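Local coordinates for HDLP (histone deacetylase-like protein) (Aquifex aeolicus, PDB 1C3R) that is a bacterial homologue of histone deacetylases that binds zinc and the inhibitor trichostatin A, and probably removes acetyl groups from its substrates, at residues V4-T9 with K44-S49; V28-R33 with E328-I333; A274-F279 with T307-E312; L255-L260 with A303-L308. The protein carries 2 engineered substitutions. All coordinates share one frame; numbering follows the deposited sequence.

Contact 1 (V4-T9 with K44-S49); sequences VKLIGT and KELIKS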
loop_
_atom_site.group_PDB
_atom_site.type_symbol
_atom_site.label_atom_id
_atom_site.label_comp_id
_atom_site.label_asym_id
_atom_site.label_seq_id
_atom_site.Cartn_x
_atom_site.Cartn_y
_atom_site.Cartn_z
ATOM N N VAL A 4 -32.274 22.491 -2.018
ATOM C CA VAL A 4 -31.004 21.872 -1.680
ATOM C C VAL A 4 -31.220 20.716 -0.712
ATOM O O VAL A 4 -31.721 20.903 0.394
ATOM C CB VAL A 4 -30.066 22.915 -1.044
ATOM C CG1 VAL A 4 -28.678 22.318 -0.810
ATOM C CG2 VAL A 4 -29.998 24.140 -1.943
ATOM N N LYS A 5 -30.833 19.519 -1.131
ATOM C CA LYS A 5 -31.012 18.336 -0.305
ATOM C C LYS A 5 -29.712 17.608 0.011
ATOM O O LYS A 5 -28.728 17.716 -0.716
ATOM C CB LYS A 5 -31.962 17.354 -1.003
ATOM C CG LYS A 5 -33.407 17.831 -1.160
ATOM C CD LYS A 5 -34.110 17.929 0.186
ATOM C CE LYS A 5 -35.589 18.269 0.026
ATOM N NZ LYS A 5 -35.797 19.580 -0.646
ATOM N N LEU A 6 -29.735 16.864 1.112
ATOM C CA LEU A 6 -28.604 16.057 1.538
ATOM C C LEU A 6 -29.151 14.631 1.624
ATOM O O LEU A 6 -30.165 14.387 2.276
ATOM C CB LEU A 6 -28.095 16.525 2.905
ATOM C CG LEU A 6 -26.836 15.867 3.499
ATOM C CD1 LEU A 6 -27.112 14.426 3.866
ATOM C CD2 LEU A 6 -25.696 15.962 2.511
ATOM N N ILE A 7 -28.502 13.698 0.939
ATOM C CA ILE A 7 -28.949 12.313 0.958
ATOM C C ILE A 7 -28.075 11.536 1.933
ATOM O O ILE A 7 -26.849 11.557 1.832
ATOM C CB ILE A 7 -28.860 11.666 -0.448
ATOM C CG1 ILE A 7 -29.906 12.270 -1.392
ATOM C CG2 ILE A 7 -29.133 10.178 -0.348
ATOM C CD1 ILE A 7 -29.753 13.740 -1.669
ATOM N N GLY A 8 -28.707 10.868 2.892
ATOM C CA GLY A 8 -27.948 10.107 3.864
ATOM C C GLY A 8 -28.814 9.433 4.908
ATOM O O GLY A 8 -30.044 9.487 4.852
ATOM N N THR A 9 -28.154 8.795 5.865
ATOM C CA THR A 9 -28.812 8.088 6.951
ATOM C C THR A 9 -27.780 7.694 7.996
ATOM O O THR A 9 -26.606 7.532 7.681
ATOM C CB THR A 9 -29.479 6.799 6.457
ATOM O OG1 THR A 9 -29.998 6.074 7.578
ATOM C CG2 THR A 9 -28.470 5.927 5.725
ATOM N N LYS A 44 -36.114 18.473 6.999
ATOM C CA LYS A 44 -36.694 18.681 5.674
ATOM C C LYS A 44 -35.685 18.689 4.529
ATOM O O LYS A 44 -36.041 18.428 3.380
ATOM C CB LYS A 44 -37.514 19.983 5.671
ATOM C CG LYS A 44 -37.651 20.684 4.309
ATOM C CD LYS A 44 -36.418 21.549 4.016
ATOM C CE LYS A 44 -36.446 22.173 2.625
ATOM N NZ LYS A 44 -36.284 21.157 1.545
ATOM N N GLU A 45 -34.432 18.994 4.838
ATOM C CA GLU A 45 -33.383 19.038 3.825
ATOM C C GLU A 45 -32.751 17.665 3.630
ATOM O O GLU A 45 -32.004 17.444 2.677
ATOM C CB GLU A 45 -32.299 20.020 4.255
ATOM C CG GLU A 45 -32.781 21.434 4.425
ATOM C CD GLU A 45 -31.753 22.302 5.106
ATOM O OE1 GLU A 45 -31.448 22.031 6.287
ATOM O OE2 GLU A 45 -31.251 23.245 4.463
ATOM N N LEU A 46 -33.057 16.748 4.539
ATOM C CA LEU A 46 -32.489 15.410 4.497
ATOM C C LEU A 46 -33.360 14.346 3.826
ATOM O O LEU A 46 -34.524 14.166 4.179
ATOM C CB LEU A 46 -32.152 14.974 5.919
ATOM C CG LEU A 46 -31.485 13.614 6.083
ATOM C CD1 LEU A 46 -30.176 13.585 5.307
ATOM C CD2 LEU A 46 -31.247 13.356 7.559
ATOM N N ILE A 47 -32.780 13.647 2.853
ATOM C CA ILE A 47 -33.473 12.581 2.139
ATOM C C ILE A 47 -32.868 11.251 2.567
ATOM O O ILE A 47 -31.669 11.030 2.399
ATOM C CB ILE A 47 -33.311 12.726 0.618
ATOM C CG1 ILE A 47 -34.025 13.996 0.144
ATOM C CG2 ILE A 47 -33.860 11.484 -0.091
ATOM C CD1 ILE A 47 -33.917 14.256 -1.344
ATOM N N LYS A 48 -33.692 10.367 3.121
ATOM C CA LYS A 48 -33.210 9.065 3.576
ATOM C C LYS A 48 -32.695 8.218 2.421
ATOM O O LYS A 48 -33.383 8.038 1.419
ATOM C CB LYS A 48 -34.325 8.316 4.306
ATOM C CG LYS A 48 -33.895 6.969 4.861
ATOM C CD LYS A 48 -35.012 6.310 5.655
ATOM C CE LYS A 48 -34.552 4.986 6.260
ATOM N NZ LYS A 48 -33.410 5.169 7.206
ATOM N N SER A 49 -31.474 7.713 2.563
ATOM C CA SER A 49 -30.843 6.873 1.547
ATOM C C SER A 49 -31.650 5.599 1.312
ATOM O O SER A 49 -32.248 5.060 2.239
ATOM C CB SER A 49 -29.434 6.480 1.995
ATOM O OG SER A 49 -28.640 7.617 2.296
HETATM O O HOH W 1 -31.225 23.387 2.051
#
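Leu6 is held by the neighbouring strand at both its backbone polar atoms. Leu6 N donates to Glu45 O at 2.8 Å. Leu6 O accepts from Ile47 N, also at 2.8 Å, almost straight (174° at the hydrogen). Gly8 N follows on Ile47 O at 3.0 Å. The last rung is poorer: Ser49 N reaches Gly8 O at 3.2 Å from well above the carbonyl plane, 59° out of it. This is parallel pairing, with Leu6 beside Leu46 and Ile7 beside Ile47.

On one face the two leucines, each with CG anti to the backbone N (chi1 -176° in Leu6), lie side by side and point the same way. Leu6 CD1 and Leu46 CD1 are only 3.5 Å apart, a tight fit. On the other face Ile7 CG1 packs on Ile47 CB at 4.0 Å. Ile47 CD1 also meets the aliphatic part of Lys5, 3.6 Å from Lys5 CG, and the two side chains cross at about a right angle. Thr9 OG1 and Lys48 NZ both bind the carboxylate of Asp11, which probably helps to position them.

These are the strands of a beta-alpha-beta unit built with helix 28-37. Strand 46-48 is an edge strand of the parallel sheet within this chain, and strand 4-8 bonds on to strand 122-125. Helix 98-118 covers Ile7 and Ile47, while Trp310 of helix 299-314 packs on Leu6.

Contact 2 (V28-R33 with E328-I333); sequences VSLLLR and ELLKSI
Arg33 carries the one flat side-chain group among the touching residues, and that group takes no part in this contact with face or edge. The guanidinium leads away from the 328-333 segment. Arg33 meets Leu329 with its first carbon instead: Arg33 CB is 3.7 Å from Leu329 CD2. The same methyl also rests against the Arg33 carbonyl group, with Leu329 CD2 3.5 Å from Arg33 C.

The rest of the contact is aliphatic and centres on Leu30. Its two methyls serve different partners. Leu30 CD2 touches Leu329 CD2 at 3.9 Å and, from the next residue, Leu330 CD2 at the same distance. Leu30 CD1 meets the end of Ile333: Leu30 CD1 and Ile333 CD1 are 3.3 Å apart, closer than usual van der Waals contact. The Ile333 chain is extended to that methyl (chi2 178°), which carries CD1 to Leu30. It crosses Leu30 at about a right angle, as does Leu330.

Ser332 OG donates at 2.7 Å to Leu329 O, the carbonyl of the very leucine that packs on Arg33. Pro299 of helix 299-314 touches both Leu30 and Ile333, and Phe34 of helix 28-37 adds to the cover over Leu329 and Leu330.

The contact joins helix 28-37 to the C-terminal part of the chain, away from the zinc site. No hydrogen bond or salt bridge links the two segments. Their association therefore rests on shape and on the burial of methyl groups.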
loop_
_atom_site.group_PDB
_atom_site.type_symbol
_atom_site.label_atom_id
_atom_site.label_comp_id
_atom_site.label_asym_id
_atom_site.label_seq_id
_atom_site.Cartn_x
_atom_site.Cartn_y
_atom_site.Cartn_z
ATOM N N VAL A 28 -20.283 9.210 7.016
ATOM C CA VAL A 28 -21.525 9.907 6.713
ATOM C C VAL A 28 -22.396 10.069 7.959
ATOM O O VAL A 28 -23.012 11.117 8.163
ATOM C CB VAL A 28 -22.321 9.187 5.610
ATOM C CG1 VAL A 28 -23.660 9.886 5.393
ATOM C CG2 VAL A 28 -21.512 9.187 4.316
ATOM N N SER A 29 -22.443 9.044 8.800
ATOM C CA SER A 29 -23.248 9.124 10.007
ATOM C C SER A 29 -22.639 10.186 10.926
ATOM O O SER A 29 -23.349 10.827 11.708
ATOM C CB SER A 29 -23.305 7.759 10.705
ATOM O OG SER A 29 -22.021 7.338 11.142
ATOM N N LEU A 30 -21.325 10.378 10.815
ATOM C CA LEU A 30 -20.628 11.373 11.628
ATOM C C LEU A 30 -21.043 12.734 11.089
ATOM O O LEU A 30 -21.399 13.639 11.846
ATOM C CB LEU A 30 -19.101 11.246 11.489
ATOM C CG LEU A 30 -18.223 11.813 12.622
ATOM C CD1 LEU A 30 -16.833 12.084 12.077
ATOM C CD2 LEU A 30 -18.789 13.096 13.184
ATOM N N LEU A 31 -20.988 12.867 9.767
ATOM C CA LEU A 31 -21.352 14.111 9.109
ATOM C C LEU A 31 -22.743 14.542 9.597
ATOM O O LEU A 31 -22.933 15.666 10.056
ATOM C CB LEU A 31 -21.388 13.906 7.596
ATOM C CG LEU A 31 -21.220 15.142 6.703
ATOM C CD1 LEU A 31 -21.857 14.877 5.347
ATOM C CD2 LEU A 31 -21.869 16.343 7.332
ATOM N N LEU A 32 -23.715 13.640 9.507
ATOM C CA LEU A 32 -25.079 13.950 9.932
ATOM C C LEU A 32 -25.157 14.403 11.392
ATOM O O LEU A 32 -25.770 15.429 11.693
ATOM C CB LEU A 32 -25.999 12.739 9.716
ATOM C CG LEU A 32 -26.102 12.159 8.299
ATOM C CD1 LEU A 32 -27.087 10.993 8.288
ATOM C CD2 LEU A 32 -26.554 13.226 7.335
ATOM N N ARG A 33 -24.547 13.648 12.302
ATOM C CA ARG A 33 -24.579 14.024 13.713
ATOM C C ARG A 33 -23.855 15.340 13.958
ATOM O O ARG A 33 -24.264 16.135 14.797
ATOM C CB ARG A 33 -23.950 12.934 14.584
ATOM C CG ARG A 33 -24.728 11.629 14.624
ATOM C CD ARG A 33 -24.020 10.610 15.504
ATOM N NE ARG A 33 -24.763 9.359 15.615
ATOM C CZ ARG A 33 -25.956 9.242 16.190
ATOM N NH1 ARG A 33 -26.553 10.304 16.712
ATOM N NH2 ARG A 33 -26.555 8.059 16.239
ATOM N N GLU A 328 -17.620 17.387 21.675
ATOM C CA GLU A 328 -17.796 16.104 22.336
ATOM C C GLU A 328 -18.090 14.995 21.337
ATOM O O GLU A 328 -17.701 13.844 21.540
ATOM C CB GLU A 328 -18.917 16.190 23.375
ATOM C CG GLU A 328 -18.588 17.123 24.519
ATOM C CD GLU A 328 -17.250 16.784 25.158
ATOM O OE1 GLU A 328 -17.088 15.640 25.631
ATOM O OE2 GLU A 328 -16.358 17.659 25.181
ATOM N N LEU A 329 -18.790 15.336 20.262
ATOM C CA LEU A 329 -19.099 14.348 19.239
ATOM C C LEU A 329 -17.784 13.836 18.657
ATOM O O LEU A 329 -17.497 12.647 18.705
ATOM C CB LEU A 329 -19.942 14.968 18.123
ATOM C CG LEU A 329 -20.245 14.028 16.952
ATOM C CD1 LEU A 329 -21.026 12.831 17.458
ATOM C CD2 LEU A 329 -21.033 14.765 15.879
ATOM N N LEU A 330 -16.983 14.746 18.115
ATOM C CA LEU A 330 -15.709 14.360 17.529
ATOM C C LEU A 330 -14.804 13.646 18.529
ATOM O O LEU A 330 -14.159 12.660 18.192
ATOM C CB LEU A 330 -14.989 15.584 16.960
ATOM C CG LEU A 330 -15.662 16.294 15.782
ATOM C CD1 LEU A 330 -14.743 17.381 15.253
ATOM C CD2 LEU A 330 -15.951 15.291 14.676
ATOM N N LYS A 331 -14.758 14.146 19.759
ATOM C CA LYS A 331 -13.922 13.539 20.785
ATOM C C LYS A 331 -14.359 12.117 21.131
ATOM O O LYS A 331 -13.526 11.265 21.424
ATOM C CB LYS A 331 -13.927 14.409 22.047
ATOM C CG LYS A 331 -13.218 15.745 21.869
ATOM C CD LYS A 331 -13.412 16.689 23.060
ATOM C CE LYS A 331 -12.855 16.137 24.367
ATOM N NZ LYS A 331 -13.587 14.931 24.852
ATOM N N SER A 332 -15.660 11.857 21.078
ATOM C CA SER A 332 -16.173 10.532 21.415
ATOM C C SER A 332 -15.900 9.492 20.335
ATOM O O SER A 332 -16.203 8.315 20.522
ATOM C CB SER A 332 -17.680 10.587 21.657
ATOM O OG SER A 332 -18.367 10.811 20.439
ATOM N N ILE A 333 -15.333 9.915 19.211
ATOM C CA ILE A 333 -15.063 8.987 18.122
ATOM C C ILE A 333 -13.889 8.050 18.376
ATOM O O ILE A 333 -12.939 8.383 19.082
ATOM C CB ILE A 333 -14.813 9.733 16.800
ATOM C CG1 ILE A 333 -16.035 10.575 16.443
ATOM C CG2 ILE A 333 -14.542 8.739 15.681
ATOM C CD1 ILE A 333 -15.864 11.375 15.175
#

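Contact 3 (A274-F279 with T307-E312); sequences AFLKAF and TLIWCE
Ile309 lays its CD1 methyl over one face of the Phe279 ring. The methyl carbon Ile309 CD1 is 4.0 Å from the centroid of the Phe279 ring and 29° off its normal, a CH-pi contact. It leans toward the inner end of the ring, with Ile309 CD1 3.6 Å from Phe279 CG. The other branch, Ile309 CG2, lies over the outer rim of the same face. Ile309 thus spans the ring with both branches. Its CG1 turns to a second aromatic ring, with Ile309 CG1 3.9 Å from Phe275 CE2.

Glu312 continues the row one turn on. Its CB lies at the edge of the Phe279 ring, and Glu312 CG presses on Leu276 CD1 at 3.3 Å. The glutamate has a chi1 of -121°, close to eclipsed and so probably strained. Glu312 OE1 makes a salt bridge with Arg283, further along helix 272-286, so the charge also ties the two helices. Phe279 also stacks edge-to-face with Tyr291.

The axes of helix segments 274-279 and 307-312 come within 9.8 Å and cross at -39°. Such a crossing is common for neighbouring helices packed on a parallel sheet. They flank strand 290-292 in the chain, within the alpha/beta fold of the histone deacetylase family. Phe275 lies behind the metal site, its side chain about 10 Å from the zinc ion and about 7 Å from the side chain of Asp258.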
loop_
_atom_site.group_PDB
_atom_site.type_symbol
_atom_site.label_atom_id
_atom_site.label_comp_id
_atom_site.label_asym_id
_atom_site.label_seq_id
_atom_site.Cartn_x
_atom_site.Cartn_y
_atom_site.Cartn_z
ATOM N N ALA A 274 -9.393 25.846 0.724
ATOM C CA ALA A 274 -8.996 25.621 -0.657
ATOM C C ALA A 274 -9.936 24.576 -1.245
ATOM O O ALA A 274 -10.307 24.642 -2.421
ATOM C CB ALA A 274 -7.572 25.129 -0.732
ATOM N N PHE A 275 -10.311 23.610 -0.410
ATOM C CA PHE A 275 -11.214 22.543 -0.821
ATOM C C PHE A 275 -12.558 23.159 -1.237
ATOM O O PHE A 275 -13.100 22.854 -2.302
ATOM C CB PHE A 275 -11.414 21.567 0.344
ATOM C CG PHE A 275 -12.238 20.360 -0.012
ATOM C CD1 PHE A 275 -11.750 19.408 -0.890
ATOM C CD2 PHE A 275 -13.502 20.179 0.538
ATOM C CE1 PHE A 275 -12.506 18.282 -1.221
ATOM C CE2 PHE A 275 -14.267 19.061 0.216
ATOM C CZ PHE A 275 -13.766 18.109 -0.666
ATOM N N LEU A 276 -13.089 24.027 -0.385
ATOM C CA LEU A 276 -14.359 24.703 -0.654
ATOM C C LEU A 276 -14.254 25.561 -1.904
ATOM O O LEU A 276 -15.147 25.565 -2.757
ATOM C CB LEU A 276 -14.738 25.596 0.523
ATOM C CG LEU A 276 -15.871 26.598 0.283
ATOM C CD1 LEU A 276 -17.123 25.868 -0.134
ATOM C CD2 LEU A 276 -16.111 27.416 1.546
ATOM N N LYS A 277 -13.151 26.295 -1.994
ATOM C CA LYS A 277 -12.904 27.175 -3.125
ATOM C C LYS A 277 -12.953 26.348 -4.408
ATOM O O LYS A 277 -13.584 26.744 -5.390
ATOM C CB LYS A 277 -11.533 27.840 -2.966
ATOM C CG LYS A 277 -11.410 29.231 -3.587
ATOM C CD LYS A 277 -11.677 29.233 -5.078
ATOM C CE LYS A 277 -11.609 30.651 -5.652
ATOM N NZ LYS A 277 -12.637 31.559 -5.058
ATOM N N ALA A 278 -12.289 25.192 -4.395
ATOM C CA ALA A 278 -12.272 24.318 -5.567
ATOM C C ALA A 278 -13.707 23.991 -5.958
ATOM O O ALA A 278 -14.071 24.023 -7.129
ATOM C CB ALA A 278 -11.509 23.035 -5.260
ATOM N N PHE A 279 -14.511 23.668 -4.955
ATOM C CA PHE A 279 -15.917 23.344 -5.154
ATOM C C PHE A 279 -16.632 24.520 -5.829
ATOM O O PHE A 279 -17.380 24.337 -6.799
ATOM C CB PHE A 279 -16.553 23.039 -3.797
ATOM C CG PHE A 279 -18.028 22.800 -3.846
ATOM C CD1 PHE A 279 -18.553 21.693 -4.504
ATOM C CD2 PHE A 279 -18.899 23.681 -3.213
ATOM C CE1 PHE A 279 -19.924 21.466 -4.528
ATOM C CE2 PHE A 279 -20.278 23.467 -3.232
ATOM C CZ PHE A 279 -20.792 22.357 -3.890
ATOM N N THR A 307 -18.897 19.888 5.983
ATOM C CA THR A 307 -19.820 20.834 6.603
ATOM C C THR A 307 -19.720 22.147 5.829
ATOM O O THR A 307 -20.724 22.837 5.627
ATOM C CB THR A 307 -19.493 21.086 8.106
ATOM O OG1 THR A 307 -19.839 19.926 8.877
ATOM C CG2 THR A 307 -20.278 22.277 8.639
ATOM N N LEU A 308 -18.509 22.485 5.384
ATOM C CA LEU A 308 -18.306 23.713 4.617
ATOM C C LEU A 308 -19.097 23.574 3.316
ATOM O O LEU A 308 -19.852 24.471 2.937
ATOM C CB LEU A 308 -16.811 23.938 4.321
ATOM C CG LEU A 308 -15.887 24.145 5.531
ATOM C CD1 LEU A 308 -14.458 24.370 5.055
ATOM C CD2 LEU A 308 -16.351 25.333 6.357
ATOM N N ILE A 309 -18.949 22.432 2.653
ATOM C CA ILE A 309 -19.661 22.173 1.412
ATOM C C ILE A 309 -21.166 22.322 1.615
ATOM O O ILE A 309 -21.842 22.995 0.839
ATOM C CB ILE A 309 -19.372 20.741 0.887
ATOM C CG1 ILE A 309 -17.884 20.596 0.565
ATOM C CG2 ILE A 309 -20.198 20.459 -0.356
ATOM C CD1 ILE A 309 -17.404 21.555 -0.502
ATOM N N TRP A 310 -21.691 21.701 2.665
ATOM C CA TRP A 310 -23.120 21.780 2.933
ATOM C C TRP A 310 -23.612 23.198 3.201
ATOM O O TRP A 310 -24.712 23.554 2.762
ATOM C CB TRP A 310 -23.515 20.873 4.098
ATOM C CG TRP A 310 -24.978 20.978 4.435
ATOM C CD1 TRP A 310 -25.523 21.525 5.559
ATOM C CD2 TRP A 310 -26.080 20.595 3.602
ATOM N NE1 TRP A 310 -26.894 21.511 5.478
ATOM C CE2 TRP A 310 -27.262 20.943 4.287
ATOM C CE3 TRP A 310 -26.182 19.991 2.341
ATOM C CZ2 TRP A 310 -28.539 20.710 3.754
ATOM C CZ3 TRP A 310 -27.452 19.760 1.811
ATOM C CH2 TRP A 310 -28.612 20.120 2.519
ATOM N N CYS A 311 -22.827 24.001 3.923
ATOM C CA CYS A 311 -23.233 25.385 4.196
ATOM C C CYS A 311 -23.277 26.202 2.892
ATOM O O CYS A 311 -24.170 27.030 2.695
ATOM C CB CYS A 311 -22.283 26.052 5.201
ATOM S SG CYS A 311 -22.409 25.440 6.909
ATOM N N GLU A 312 -22.317 25.964 2.005
ATOM C CA GLU A 312 -22.274 26.661 0.719
ATOM C C GLU A 312 -23.574 26.397 -0.031
ATOM O O GLU A 312 -24.270 27.315 -0.447
ATOM C CB GLU A 312 -21.127 26.140 -0.144
ATOM C CG GLU A 312 -20.094 27.167 -0.567
ATOM C CD GLU A 312 -20.689 28.353 -1.283
ATOM O OE1 GLU A 312 -21.488 28.149 -2.219
ATOM O OE2 GLU A 312 -20.342 29.493 -0.918
#

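Contact 4 (L255-L260 with A303-L308); sequences LGTDPL and ARAWTL. With ZN (zinc ion), chain C.
Leu255 O accepts a hydrogen bond from Trp306 NE1 at 3.0 Å, with 161° at the hydrogen. The oxygen lies at the edge of the indole, in the ring plane, so the bond fixes how the ring is turned.

Thr257 comes next and sets one methyl over the pyrrole part of one face of the same indole, off toward the rim near NE1. Thr257 CG2 is 3.7 Å from the centroid of the Trp306 five-membered ring and 25° off the normal, a CH-pi contact. A chi1 of 60° sets OG1 between the backbone N and the carbonyl carbon, and leaves CG2 anti to that carbon, pointing to the helix. The methyl also meets the neighbouring alanine, Thr257 CG2 to Ala305 CB, at 3.8 Å.

Asp258 faces the other way. Asp258 OD2 binds the zinc ion at 1.9 Å, and Asp168 and His170 are the other protein ligands. Asp258 OD1 accepts from Ala169 N, which helps to hold the carboxylate in place.

Through Pro259 the chain makes a type I turn, closed by Leu260 N on Thr257 O at 3.1 Å. Leu260 then returns to the helix, with Leu260 CD1 3.9 Å from Ala305 CB.

The loop leaves strand 250-254 and packs on helix 299-314, with Asp258, in the turn, binding the zinc ion. Phe279 of helix 272-286 lies against Leu255. Trp306 also meets Phe124 edge-to-face and packs on Leu31 of helix 28-37.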
loop_
_atom_site.group_PDB
_atom_site.type_symbol
_atom_site.label_atom_id
_atom_site.label_comp_id
_atom_site.label_asym_id
_atom_site.label_seq_id
_atom_site.Cartn_x
_atom_site.Cartn_y
_atom_site.Cartn_z
ATOM N N LEU A 255 -16.178 14.575 -4.400
ATOM C CA LEU A 255 -15.499 15.387 -3.401
ATOM C C LEU A 255 -14.824 14.689 -2.233
ATOM O O LEU A 255 -15.065 15.055 -1.085
ATOM C CB LEU A 255 -16.501 16.401 -2.850
ATOM C CG LEU A 255 -17.078 17.309 -3.942
ATOM C CD1 LEU A 255 -18.301 18.056 -3.434
ATOM C CD2 LEU A 255 -15.994 18.259 -4.425
ATOM N N GLY A 256 -13.971 13.708 -2.512
ATOM C CA GLY A 256 -13.265 13.025 -1.438
ATOM C C GLY A 256 -12.474 14.061 -0.657
ATOM O O GLY A 256 -11.975 15.037 -1.221
ATOM N N THR A 257 -12.352 13.875 0.644
ATOM C CA THR A 257 -11.624 14.838 1.447
ATOM C C THR A 257 -10.181 14.402 1.701
ATOM O O THR A 257 -9.442 15.105 2.389
ATOM C CB THR A 257 -12.330 15.060 2.794
ATOM O OG1 THR A 257 -12.400 13.822 3.501
ATOM C CG2 THR A 257 -13.766 15.570 2.577
ATOM N N ASP A 258 -9.756 13.274 1.131
ATOM C CA ASP A 258 -8.383 12.830 1.389
ATOM C C ASP A 258 -7.237 13.733 0.915
ATOM O O ASP A 258 -6.086 13.524 1.306
ATOM C CB ASP A 258 -8.137 11.371 0.947
ATOM C CG ASP A 258 -8.528 11.091 -0.490
ATOM O OD1 ASP A 258 -8.598 12.031 -1.314
ATOM O OD2 ASP A 258 -8.730 9.900 -0.809
ATOM N N PRO A 259 -7.506 14.707 0.021
ATOM C CA PRO A 259 -6.399 15.580 -0.393
ATOM C C PRO A 259 -5.987 16.570 0.723
ATOM O O PRO A 259 -4.998 17.292 0.589
ATOM C CB PRO A 259 -6.977 16.291 -1.615
ATOM C CG PRO A 259 -8.425 16.408 -1.245
ATOM C CD PRO A 259 -8.696 14.993 -0.803
ATOM N N LEU A 260 -6.744 16.600 1.819
ATOM C CA LEU A 260 -6.445 17.507 2.938
ATOM C C LEU A 260 -5.157 17.150 3.704
ATOM O O LEU A 260 -4.803 15.975 3.845
ATOM C CB LEU A 260 -7.631 17.543 3.909
ATOM C CG LEU A 260 -8.952 18.132 3.401
ATOM C CD1 LEU A 260 -10.060 17.842 4.396
ATOM C CD2 LEU A 260 -8.790 19.648 3.204
ATOM N N ALA A 303 -15.498 15.666 8.589
ATOM C CA ALA A 303 -16.664 16.339 9.147
ATOM C C ALA A 303 -16.654 17.841 8.878
ATOM O O ALA A 303 -17.669 18.418 8.465
ATOM C CB ALA A 303 -16.739 16.082 10.637
ATOM N N ARG A 304 -15.510 18.476 9.109
ATOM C CA ARG A 304 -15.407 19.914 8.898
ATOM C C ARG A 304 -15.486 20.281 7.425
ATOM O O ARG A 304 -16.223 21.194 7.047
ATOM C CB ARG A 304 -14.111 20.471 9.502
ATOM C CG ARG A 304 -13.997 20.341 11.028
ATOM C CD ARG A 304 -12.836 21.214 11.518
ATOM N NE ARG A 304 -11.677 20.960 10.678
ATOM C CZ ARG A 304 -10.644 21.773 10.536
ATOM N NH1 ARG A 304 -10.596 22.930 11.184
ATOM N NH2 ARG A 304 -9.665 21.431 9.713
ATOM N N ALA A 305 -14.747 19.562 6.589
ATOM C CA ALA A 305 -14.738 19.850 5.160
ATOM C C ALA A 305 -16.115 19.750 4.523
ATOM O O ALA A 305 -16.555 20.672 3.838
ATOM C CB ALA A 305 -13.764 18.924 4.440
ATOM N N TRP A 306 -16.802 18.633 4.731
ATOM C CA TRP A 306 -18.120 18.496 4.134
ATOM C C TRP A 306 -19.142 19.438 4.756
ATOM O O TRP A 306 -20.149 19.759 4.125
ATOM C CB TRP A 306 -18.617 17.039 4.172
ATOM C CG TRP A 306 -17.921 16.161 3.170
ATOM C CD1 TRP A 306 -17.302 16.565 2.021
ATOM C CD2 TRP A 306 -17.849 14.728 3.180
ATOM N NE1 TRP A 306 -16.849 15.477 1.313
ATOM C CE2 TRP A 306 -17.172 14.336 2.003
ATOM C CE3 TRP A 306 -18.294 13.736 4.067
ATOM C CZ2 TRP A 306 -16.923 12.991 1.690
ATOM C CZ3 TRP A 306 -18.048 12.399 3.756
ATOM C CH2 TRP A 306 -17.367 12.041 2.575
ATOM N N THR A 307 -18.897 19.888 5.983
ATOM C CA THR A 307 -19.820 20.834 6.603
ATOM C C THR A 307 -19.720 22.147 5.829
ATOM O O THR A 307 -20.724 22.837 5.627
ATOM C CB THR A 307 -19.493 21.086 8.106
ATOM O OG1 THR A 307 -19.839 19.926 8.877
ATOM C CG2 THR A 307 -20.278 22.277 8.639
ATOM N N LEU A 308 -18.509 22.485 5.384
ATOM C CA LEU A 308 -18.306 23.713 4.617
ATOM C C LEU A 308 -19.097 23.574 3.316
ATOM O O LEU A 308 -19.852 24.471 2.937
ATOM C CB LEU A 308 -16.811 23.938 4.321
ATOM C CG LEU A 308 -15.887 24.145 5.531
ATOM C CD1 LEU A 308 -14.458 24.370 5.055
ATOM C CD2 LEU A 308 -16.351 25.333 6.357
HETATM ZN ZN ZN C . -8.715 8.760 -2.376
#

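How the contacts relate
From the N terminus, strand 4-8 leads to helix 28-37 and then to strand 46-48, where contact 1 closes its short loop. Contact 2 opens on that helix, inside contact 1, and closes far later at 328-333, so the two cross. Leu32 packs directly on Leu6. Contacts 3 and 4 follow contact 1 in series and are nested inside the loop of contact 2. Contact 4 opens first, at 255-260, and contact 3 at 274-279; both end on helix 299-314 and share Thr307 and Leu308. Helix 299-314 also touches contacts 1 and 2: Trp310 the first, Ala303 and Trp306 the second. Together the contacts tie the sheet edge, the zinc loop and helix 324-331.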